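Local coordinates for protein putative TIM-barrel metal-dependent hydrolase (Mycobacterium avium subsp. paratuberculosis S397, PDB 4DZI) that probably acts as a metal-dependent hydrolase of the amidohydrolase superfamily, holding two metal ions, here cadmium, in a TIM-barrel active site, at residues 324-336 with 345-357. Residues are numbered along the deposited sequence; the frame is centred on the assembly and turned at random.
Sequences QLRNNVWIAPYYE and VIGVDKILFGSDW. With CD (cadmium ion), chain P; CD (cadmium ion), chain Q.
Lys350 lays its aliphatic chain over one face of the Trp330 indole, with CD 3.5 Å from the centroid of the five-membered ring and only 5° off its normal, a CH-pi contact. Bends at chi2 (-55°) and chi4 carry NZ on over the six-membered ring, 4.2 Å from its centroid, which qualifies as cation-pi. The ammonium is also held by a water and a weak bond to Asn327 O, near the C-terminal end of helix 321-328. Next to the ring, Leu352 CD1 packs on Trp330 CB at 3.6 Å.

Arg326 grips the last turn of helix 339-346 side-on: NE (2.7 Å) and NH2 both donate to Val345 O, which lies near the guanidinium plane. The backbones pair in parallel, Ile331 N donating to Lys350 O at 2.8 Å and Leu352 N to Ile331 O at 2.9 Å. Trp330 and Ala332 bond to strand 289-292 and Phe353 to Val12, consistent with 350-353 lying between strands 329-331 and 9-15, closing the barrel.

Further along, two waters lie between Pro333 O and the backbone N and O of Gly354. Another joins Tyr335 OH to Asp356 OD2. Asp356 OD1 bridges both cadmium ions (2.3 Å and a longer 2.7 Å), and OD2 chelates the more distant one. Strand 329-331 thus leads through helix 339-346 to a short parallel bridge at Ile351, in keeping with a beta-alpha-beta unit, and then to a metal-binding aspartate following the last barrel strand, as in amidohydrolases.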
ATOM      1  N   GLN C 324       0.539  21.345   3.624  1.00 17.05           N
ATOM      2  CA  GLN C 324       1.882  21.189   3.051  1.00 19.93           C
ATOM      3  C   GLN C 324       1.788  20.451   1.746  1.00 23.86           C
ATOM      4  O   GLN C 324       2.429  20.841   0.786  1.00 20.26           O
ATOM      5  CB  GLN C 324       2.841  20.470   3.999  1.00 18.55           C
ATOM      6  CG  GLN C 324       3.195  21.319   5.222  1.00 18.24           C
ATOM      7  CD  GLN C 324       4.138  20.599   6.143  1.00 19.44           C
ATOM      8  OE1 GLN C 324       4.167  19.371   6.166  1.00 22.82           O
ATOM      9  NE2 GLN C 324       4.928  21.356   6.915  1.00 19.87           N
ATOM     10  N   LEU C 325       0.979  19.395   1.694  1.00 14.75           N
ATOM     11  CA  LEU C 325       0.777  18.699   0.401  1.00 18.36           C
ATOM     12  C   LEU C 325       0.249  19.650  -0.676  1.00 24.23           C
ATOM     13  O   LEU C 325       0.748  19.666  -1.814  1.00 21.28           O
ATOM     14  CB  LEU C 325      -0.147  17.484   0.553  1.00 18.45           C
ATOM     15  CG  LEU C 325      -0.561  16.753  -0.728  1.00 19.38           C
ATOM     16  CD1 LEU C 325       0.642  16.043  -1.381  1.00 16.21           C
ATOM     17  CD2 LEU C 325      -1.678  15.756  -0.385  1.00 21.84           C
ATOM     18  N   ARG C 326      -0.757  20.451  -0.323  1.00 19.15           N
ATOM     19  CA  ARG C 326      -1.392  21.356  -1.264  1.00 18.32           C
ATOM     20  C   ARG C 326      -0.493  22.518  -1.650  1.00 20.75           C
ATOM     21  O   ARG C 326      -0.607  23.050  -2.760  1.00 23.25           O
ATOM     22  CB  ARG C 326      -2.686  21.930  -0.689  1.00 19.74           C
ATOM     23  CG  ARG C 326      -3.684  20.838  -0.419  1.00 18.82           C
ATOM     24  CD  ARG C 326      -4.969  21.346   0.255  1.00 22.59           C
ATOM     25  NE  ARG C 326      -6.039  20.412  -0.073  1.00 41.30           N
ATOM     26  CZ  ARG C 326      -7.033  20.069   0.736  1.00 77.73           C
ATOM     27  NH1 ARG C 326      -7.103  20.604   1.956  1.00 37.54           N
ATOM     28  NH2 ARG C 326      -7.945  19.181   0.315  1.00 29.16           N
ATOM     29  N   ASN C 327       0.374  22.936  -0.735  1.00 18.90           N
ATOM     30  CA  ASN C 327       1.227  24.092  -0.991  1.00 20.95           C
ATOM     31  C   ASN C 327       2.519  23.768  -1.730  1.00 18.59           C
ATOM     32  O   ASN C 327       2.939  24.543  -2.585  1.00 21.75           O
ATOM     33  CB  ASN C 327       1.624  24.761   0.320  1.00 16.24           C
ATOM     34  CG  ASN C 327       2.342  26.079   0.104  1.00 26.72           C
ATOM     35  OD1 ASN C 327       1.736  27.056  -0.344  1.00 34.15           O
ATOM     36  ND2 ASN C 327       3.632  26.119   0.427  1.00 30.44           N
ATOM     37  N   ASN C 328       3.143  22.633  -1.407  1.00 15.78           N
ATOM     38  CA  ASN C 328       4.495  22.373  -1.878  1.00 14.86           C
ATOM     39  C   ASN C 328       4.630  21.361  -3.010  1.00 15.01           C
ATOM     40  O   ASN C 328       5.733  21.155  -3.492  1.00 16.83           O
ATOM     41  CB  ASN C 328       5.381  21.936  -0.721  1.00 16.38           C
ATOM     42  CG  ASN C 328       5.558  23.030   0.308  1.00 23.18           C
ATOM     43  OD1 ASN C 328       4.619  23.351   1.051  1.00 27.44           O
ATOM     44  ND2 ASN C 328       6.762  23.609   0.365  1.00 22.24           N
ATOM     45  N   VAL C 329       3.530  20.699  -3.384  1.00 13.99           N
ATOM     46  CA  VAL C 329       3.600  19.537  -4.287  1.00 14.74           C
ATOM     47  C   VAL C 329       2.708  19.742  -5.510  1.00 16.79           C
ATOM     48  O   VAL C 329       1.516  20.043  -5.424  1.00 16.18           O
ATOM     49  CB  VAL C 329       3.213  18.217  -3.572  1.00 13.95           C
ATOM     50  CG1 VAL C 329       3.318  16.994  -4.500  1.00 13.53           C
ATOM     51  CG2 VAL C 329       4.071  18.035  -2.309  1.00 16.00           C
ATOM     52  N   TRP C 330       3.316  19.561  -6.686  1.00 10.48           N
ATOM     53  CA  TRP C 330       2.603  19.527  -7.927  1.00 12.95           C
ATOM     54  C   TRP C 330       2.494  18.095  -8.395  1.00 13.59           C
ATOM     55  O   TRP C 330       3.379  17.292  -8.164  1.00 14.73           O
ATOM     56  CB  TRP C 330       3.417  20.316  -8.970  1.00 12.86           C
ATOM     57  CG  TRP C 330       3.317  21.830  -8.908  1.00 12.47           C
ATOM     58  CD1 TRP C 330       2.658  22.675  -9.798  1.00 15.09           C
ATOM     59  CD2 TRP C 330       3.965  22.723  -7.948  1.00 12.77           C
ATOM     60  NE1 TRP C 330       2.831  23.978  -9.431  1.00 15.32           N
ATOM     61  CE2 TRP C 330       3.598  24.071  -8.331  1.00 13.49           C
ATOM     62  CE3 TRP C 330       4.759  22.534  -6.826  1.00 14.51           C
ATOM     63  CZ2 TRP C 330       4.036  25.186  -7.616  1.00 14.77           C
ATOM     64  CZ3 TRP C 330       5.180  23.650  -6.107  1.00 18.30           C
ATOM     65  CH2 TRP C 330       4.838  24.952  -6.508  1.00 18.16           C
ATOM     66  N   ILE C 331       1.432  17.800  -9.120  1.00 11.26           N
ATOM     67  CA  ILE C 331       1.171  16.424  -9.556  1.00 10.43           C
ATOM     68  C   ILE C 331       0.799  16.344 -11.034  1.00 11.51           C
ATOM     69  O   ILE C 331      -0.151  17.004 -11.483  1.00 13.31           O
ATOM     70  CB  ILE C 331       0.020  15.836  -8.732  1.00 13.69           C
ATOM     71  CG1 ILE C 331       0.437  15.763  -7.260  1.00 16.58           C
ATOM     72  CG2 ILE C 331      -0.322  14.440  -9.262  1.00 16.95           C
ATOM     73  CD1 ILE C 331      -0.704  15.370  -6.347  1.00 22.03           C
ATOM     74  N   ALA C 332       1.542  15.537 -11.800  1.00 11.51           N
ATOM     75  CA  ALA C 332       1.114  15.170 -13.153  1.00 12.59           C
ATOM     76  C   ALA C 332       0.232  13.927 -13.055  1.00 15.45           C
ATOM     77  O   ALA C 332       0.737  12.840 -12.775  1.00 18.26           O
ATOM     78  CB  ALA C 332       2.330  14.849 -14.038  1.00 14.36           C
ATOM     79  N   PRO C 333      -1.068  14.069 -13.282  1.00 14.26           N
ATOM     80  CA  PRO C 333      -1.956  12.908 -13.138  1.00 15.50           C
ATOM     81  C   PRO C 333      -1.875  11.944 -14.324  1.00 15.29           C
ATOM     82  O   PRO C 333      -1.321  12.256 -15.404  1.00 17.26           O
ATOM     83  CB  PRO C 333      -3.351  13.554 -13.122  1.00 15.74           C
ATOM     84  CG  PRO C 333      -3.172  14.750 -14.071  1.00 15.79           C
ATOM     85  CD  PRO C 333      -1.816  15.288 -13.643  1.00 17.43           C
ATOM     86  N   TYR C 334      -2.453  10.757 -14.147  1.00 13.17           N
ATOM     87  CA  TYR C 334      -2.655   9.879 -15.295  0.50 15.85           C
ATOM     88  C   TYR C 334      -3.870  10.405 -16.083  1.00 16.71           C
ATOM     89  O   TYR C 334      -4.763  11.067 -15.527  1.00 18.27           O
ATOM     90  CB  TYR C 334      -2.848   8.389 -14.872  0.50 18.30           C
ATOM     91  CG  TYR C 334      -1.591   7.610 -14.444  0.50 21.51           C
ATOM     92  CD1 TYR C 334      -0.341   7.847 -15.022  0.50 23.45           C
ATOM     93  CD2 TYR C 334      -1.668   6.586 -13.485  0.50 28.15           C
ATOM     94  CE1 TYR C 334       0.787   7.116 -14.637  0.50 23.40           C
ATOM     95  CE2 TYR C 334      -0.545   5.859 -13.102  0.50 25.22           C
ATOM     96  CZ  TYR C 334       0.692   6.124 -13.667  0.50 27.39           C
ATOM     97  OH  TYR C 334       1.841   5.388 -13.273  0.50 19.12           O
ATOM     98  N   TYR C 335      -3.888  10.115 -17.388  1.00 17.55           N
ATOM     99  CA  TYR C 335      -4.923  10.649 -18.309  1.00 21.06           C
ATOM    100  C   TYR C 335      -6.347  10.324 -17.909  1.00 26.12           C
ATOM    101  O   TYR C 335      -7.249  11.104 -18.201  1.00 24.93           O
ATOM    102  CB  TYR C 335      -4.674  10.178 -19.752  1.00 26.04           C
ATOM    103  CG  TYR C 335      -3.212  10.002 -19.997  1.00 27.24           C
ATOM    104  CD1 TYR C 335      -2.328  11.060 -19.777  1.00 27.85           C
ATOM    105  CD2 TYR C 335      -2.690   8.773 -20.373  1.00 27.39           C
ATOM    106  CE1 TYR C 335      -0.969  10.906 -19.967  1.00 29.42           C
ATOM    107  CE2 TYR C 335      -1.331   8.605 -20.555  1.00 31.43           C
ATOM    108  CZ  TYR C 335      -0.476   9.670 -20.355  1.00 32.05           C
ATOM    109  OH  TYR C 335       0.877   9.504 -20.537  1.00 30.52           O
ATOM    110  N   GLU C 336      -6.549   9.185 -17.246  1.00 23.43           N
ATOM    111  CA  GLU C 336      -7.894   8.711 -16.878  1.00 24.57           C
ATOM    112  C   GLU C 336      -8.358   9.135 -15.503  1.00 24.30           C
ATOM    113  O   GLU C 336      -9.490   8.892 -15.112  1.00 28.37           O
ATOM    114  CB  GLU C 336      -7.972   7.179 -17.002  1.00 29.24           C
ATOM    115  CG  GLU C 336      -8.043   6.666 -18.432  1.00 37.73           C
ATOM    116  CD  GLU C 336      -9.336   7.054 -19.138  1.00 73.64           C
ATOM    117  OE1 GLU C 336      -9.249   7.668 -20.219  1.00 33.22           O
ATOM    118  OE2 GLU C 336     -10.438   6.758 -18.623  1.00 50.55           O
ATOM    119  N   VAL C 345      -9.483  18.737  -4.768  1.00 21.50           N
ATOM    120  CA  VAL C 345      -8.634  18.285  -3.671  1.00 24.27           C
ATOM    121  C   VAL C 345      -7.301  19.012  -3.511  1.00 29.80           C
ATOM    122  O   VAL C 345      -6.932  19.384  -2.393  1.00 28.55           O
ATOM    123  CB  VAL C 345      -8.380  16.780  -3.833  1.00 27.41           C
ATOM    124  CG1 VAL C 345      -7.304  16.296  -2.884  1.00 30.61           C
ATOM    125  CG2 VAL C 345      -9.681  16.038  -3.615  1.00 31.74           C
ATOM    126  N   ILE C 346      -6.545  19.183  -4.608  1.00 21.70           N
ATOM    127  CA  ILE C 346      -5.246  19.812  -4.472  1.00 16.98           C
ATOM    128  C   ILE C 346      -5.165  21.220  -5.032  1.00 19.13           C
ATOM    129  O   ILE C 346      -4.186  21.921  -4.770  1.00 22.26           O
ATOM    130  CB  ILE C 346      -4.119  18.960  -5.103  1.00 21.23           C
ATOM    131  CG1 ILE C 346      -4.292  18.869  -6.617  1.00 18.58           C
ATOM    132  CG2 ILE C 346      -4.089  17.570  -4.480  1.00 20.89           C
ATOM    133  CD1 ILE C 346      -3.114  18.225  -7.346  1.00 23.27           C
ATOM    134  N   GLY C 347      -6.188  21.623  -5.789  1.00 22.42           N
ATOM    135  CA  GLY C 347      -6.207  22.955  -6.429  1.00 20.60           C
ATOM    136  C   GLY C 347      -5.801  22.823  -7.888  1.00 20.69           C
ATOM    137  O   GLY C 347      -4.845  22.087  -8.219  1.00 17.88           O
ATOM    138  N   VAL C 348      -6.512  23.515  -8.776  1.00 17.69           N
ATOM    139  CA  VAL C 348      -6.195  23.410 -10.174  1.00 17.46           C
ATOM    140  C   VAL C 348      -4.747  23.854 -10.454  1.00 15.62           C
ATOM    141  O   VAL C 348      -4.132  23.397 -11.441  1.00 17.37           O
ATOM    142  CB  VAL C 348      -7.180  24.238 -10.999  1.00 21.16           C
ATOM    143  CG1 VAL C 348      -7.017  25.714 -10.672  1.00 19.26           C
ATOM    144  CG2 VAL C 348      -7.001  23.962 -12.475  1.00 24.98           C
ATOM    145  N   ASP C 349      -4.198  24.718  -9.593  1.00 17.89           N
ATOM    146  CA  ASP C 349      -2.848  25.224  -9.845  0.50 16.19           C
ATOM    147  C   ASP C 349      -1.756  24.178  -9.646  1.00 15.42           C
ATOM    148  O   ASP C 349      -0.596  24.397 -10.016  1.00 13.92           O
ATOM    149  CB  ASP C 349      -2.545  26.452  -8.982  0.50 13.99           C
ATOM    150  CG  ASP C 349      -2.627  26.147  -7.492  0.50 21.62           C
ATOM    151  OD1 ASP C 349      -3.742  25.837  -7.001  0.50 30.65           O
ATOM    152  OD2 ASP C 349      -1.575  26.212  -6.825  0.50 33.86           O
ATOM    153  N   LYS C 350      -2.101  23.021  -9.065  1.00 12.34           N
ATOM    154  CA  LYS C 350      -1.097  22.001  -8.823  1.00 13.47           C
ATOM    155  C   LYS C 350      -1.150  20.851  -9.830  1.00 12.61           C
ATOM    156  O   LYS C 350      -0.352  19.898  -9.727  1.00 15.69           O
ATOM    157  CB  LYS C 350      -1.254  21.454  -7.388  1.00 14.26           C
ATOM    158  CG  LYS C 350      -0.821  22.491  -6.339  1.00 17.77           C
ATOM    159  CD  LYS C 350       0.600  22.981  -6.606  1.00 18.13           C
ATOM    160  CE  LYS C 350       1.271  23.529  -5.360  1.00 28.71           C
ATOM    161  NZ  LYS C 350       0.900  24.945  -5.162  1.00 31.24           N
ATOM    162  N   ILE C 351      -2.063  20.942 -10.798  1.00 10.21           N
ATOM    163  CA  ILE C 351      -2.227  19.865 -11.789  1.00 12.17           C
ATOM    164  C   ILE C 351      -1.355  20.166 -13.009  1.00 12.92           C
ATOM    165  O   ILE C 351      -1.446  21.251 -13.589  1.00 17.44           O
ATOM    166  CB  ILE C 351      -3.700  19.727 -12.193  1.00 13.09           C
ATOM    167  CG1 ILE C 351      -4.532  19.307 -10.979  1.00 14.57           C
ATOM    168  CG2 ILE C 351      -3.867  18.721 -13.320  1.00 11.65           C
ATOM    169  CD1 ILE C 351      -6.021  19.209 -11.297  1.00 17.60           C
ATOM    170  N   LEU C 352      -0.496  19.210 -13.353  1.00 11.39           N
ATOM    171  CA  LEU C 352       0.396  19.375 -14.492  1.00 13.90           C
ATOM    172  C   LEU C 352       0.099  18.465 -15.657  1.00 17.63           C
ATOM    173  O   LEU C 352      -0.063  17.245 -15.509  1.00 14.84           O
ATOM    174  CB  LEU C 352       1.844  19.125 -14.058  1.00 12.25           C
ATOM    175  CG  LEU C 352       2.439  20.056 -13.002  1.00 12.43           C
ATOM    176  CD1 LEU C 352       3.794  19.605 -12.501  1.00 13.88           C
ATOM    177  CD2 LEU C 352       2.564  21.442 -13.644  1.00 15.57           C
ATOM    178  N   PHE C 353       0.106  19.027 -16.855  1.00 13.65           N
ATOM    179  CA  PHE C 353       0.149  18.202 -18.054  1.00 11.99           C
ATOM    180  C   PHE C 353       1.508  17.544 -18.300  1.00 12.29           C
ATOM    181  O   PHE C 353       2.548  18.211 -18.311  1.00 11.94           O
ATOM    182  CB  PHE C 353      -0.259  19.065 -19.255  1.00 13.62           C
ATOM    183  CG  PHE C 353       0.356  18.642 -20.552  1.00 17.94           C
ATOM    184  CD1 PHE C 353       0.009  17.444 -21.161  1.00 15.43           C
ATOM    185  CD2 PHE C 353       1.290  19.469 -21.165  1.00 15.89           C
ATOM    186  CE1 PHE C 353       0.586  17.084 -22.379  1.00 14.72           C
ATOM    187  CE2 PHE C 353       1.879  19.112 -22.368  1.00 21.00           C
ATOM    188  CZ  PHE C 353       1.505  17.940 -22.992  1.00 14.44           C
ATOM    189  N   GLY C 354       1.483  16.217 -18.460  1.00 13.73           N
ATOM    190  CA  GLY C 354       2.686  15.477 -18.878  1.00 12.75           C
ATOM    191  C   GLY C 354       2.189  14.355 -19.803  1.00 17.67           C
ATOM    192  O   GLY C 354       1.198  13.695 -19.506  1.00 18.91           O
ATOM    193  N   SER C 355       2.861  14.147 -20.925  1.00 12.39           N
ATOM    194  CA  SER C 355       2.405  13.171 -21.912  1.00 11.98           C
ATOM    195  C   SER C 355       3.113  11.813 -21.819  1.00 13.26           C
ATOM    196  O   SER C 355       2.558  10.804 -22.284  1.00 16.05           O
ATOM    197  CB  SER C 355       2.682  13.705 -23.328  1.00 14.11           C
ATOM    198  OG  SER C 355       4.085  13.799 -23.514  1.00 13.16           O
ATOM    199  N   ASP C 356       4.319  11.792 -21.247  1.00 12.81           N
ATOM    200  CA  ASP C 356       5.167  10.596 -21.183  1.00 11.42           C
ATOM    201  C   ASP C 356       5.630  10.177 -22.553  1.00 13.01           C
ATOM    202  O   ASP C 356       5.974   9.024 -22.774  1.00 14.89           O
ATOM    203  CB  ASP C 356       4.429   9.419 -20.518  1.00 15.01           C
ATOM    204  CG  ASP C 356       5.375   8.309 -20.048  1.00 11.91           C
ATOM    205  OD1 ASP C 356       6.531   8.559 -19.668  1.00 14.67           O
ATOM    206  OD2 ASP C 356       4.898   7.159 -20.015  1.00 16.39           O
ATOM    207  N   TRP C 357       5.625  11.112 -23.493  1.00 11.50           N
ATOM    208  CA  TRP C 357       6.135  10.772 -24.828  1.00  9.78           C
ATOM    209  C   TRP C 357       7.633  10.549 -24.829  1.00  9.88           C
ATOM    210  O   TRP C 357       8.381  11.278 -24.188  1.00 11.65           O
ATOM    211  CB  TRP C 357       5.745  11.942 -25.753  1.00 12.33           C
ATOM    212  CG  TRP C 357       5.823  11.564 -27.209  1.00 12.37           C
ATOM    213  CD1 TRP C 357       4.816  11.010 -27.993  1.00 16.34           C
ATOM    214  CD2 TRP C 357       6.971  11.701 -28.111  1.00 12.15           C
ATOM    215  NE1 TRP C 357       5.262  10.795 -29.289  1.00 13.01           N
ATOM    216  CE2 TRP C 357       6.542  11.165 -29.410  1.00 11.88           C
ATOM    217  CE3 TRP C 357       8.275  12.165 -27.973  1.00 13.67           C
ATOM    218  CZ2 TRP C 357       7.395  11.138 -30.518  1.00 14.32           C
ATOM    219  CZ3 TRP C 357       9.112  12.140 -29.098  1.00 16.73           C
ATOM    220  CH2 TRP C 357       8.679  11.612 -30.334  1.00 14.24           C
TER
HETATM  221 CD    CD P 501       6.651   5.936 -19.050  1.00 14.22          CD
HETATM  222 CD    CD Q 502       7.459   9.432 -17.737  1.00 12.10          CD
HETATM  223  O   HOH W   1      -3.091  23.925  -3.963  1.00 26.97           O
HETATM  224  O   HOH W   2       1.583  27.002  -3.434  1.00 28.59           O
HETATM  225  O   HOH W   3       1.159  26.444  -9.959  1.00 17.27           O
HETATM  226  O   HOH W   4      -0.471  14.744 -16.694  1.00 27.41           O
HETATM  227  O   HOH W   5       0.952  12.433 -17.042  1.00 29.83           O
HETATM  228  O   HOH W   6       2.263   7.278 -18.836  1.00 22.40           O
HETATM  229  O   HOH W   7       8.309   4.862 -17.544  1.00 15.79           O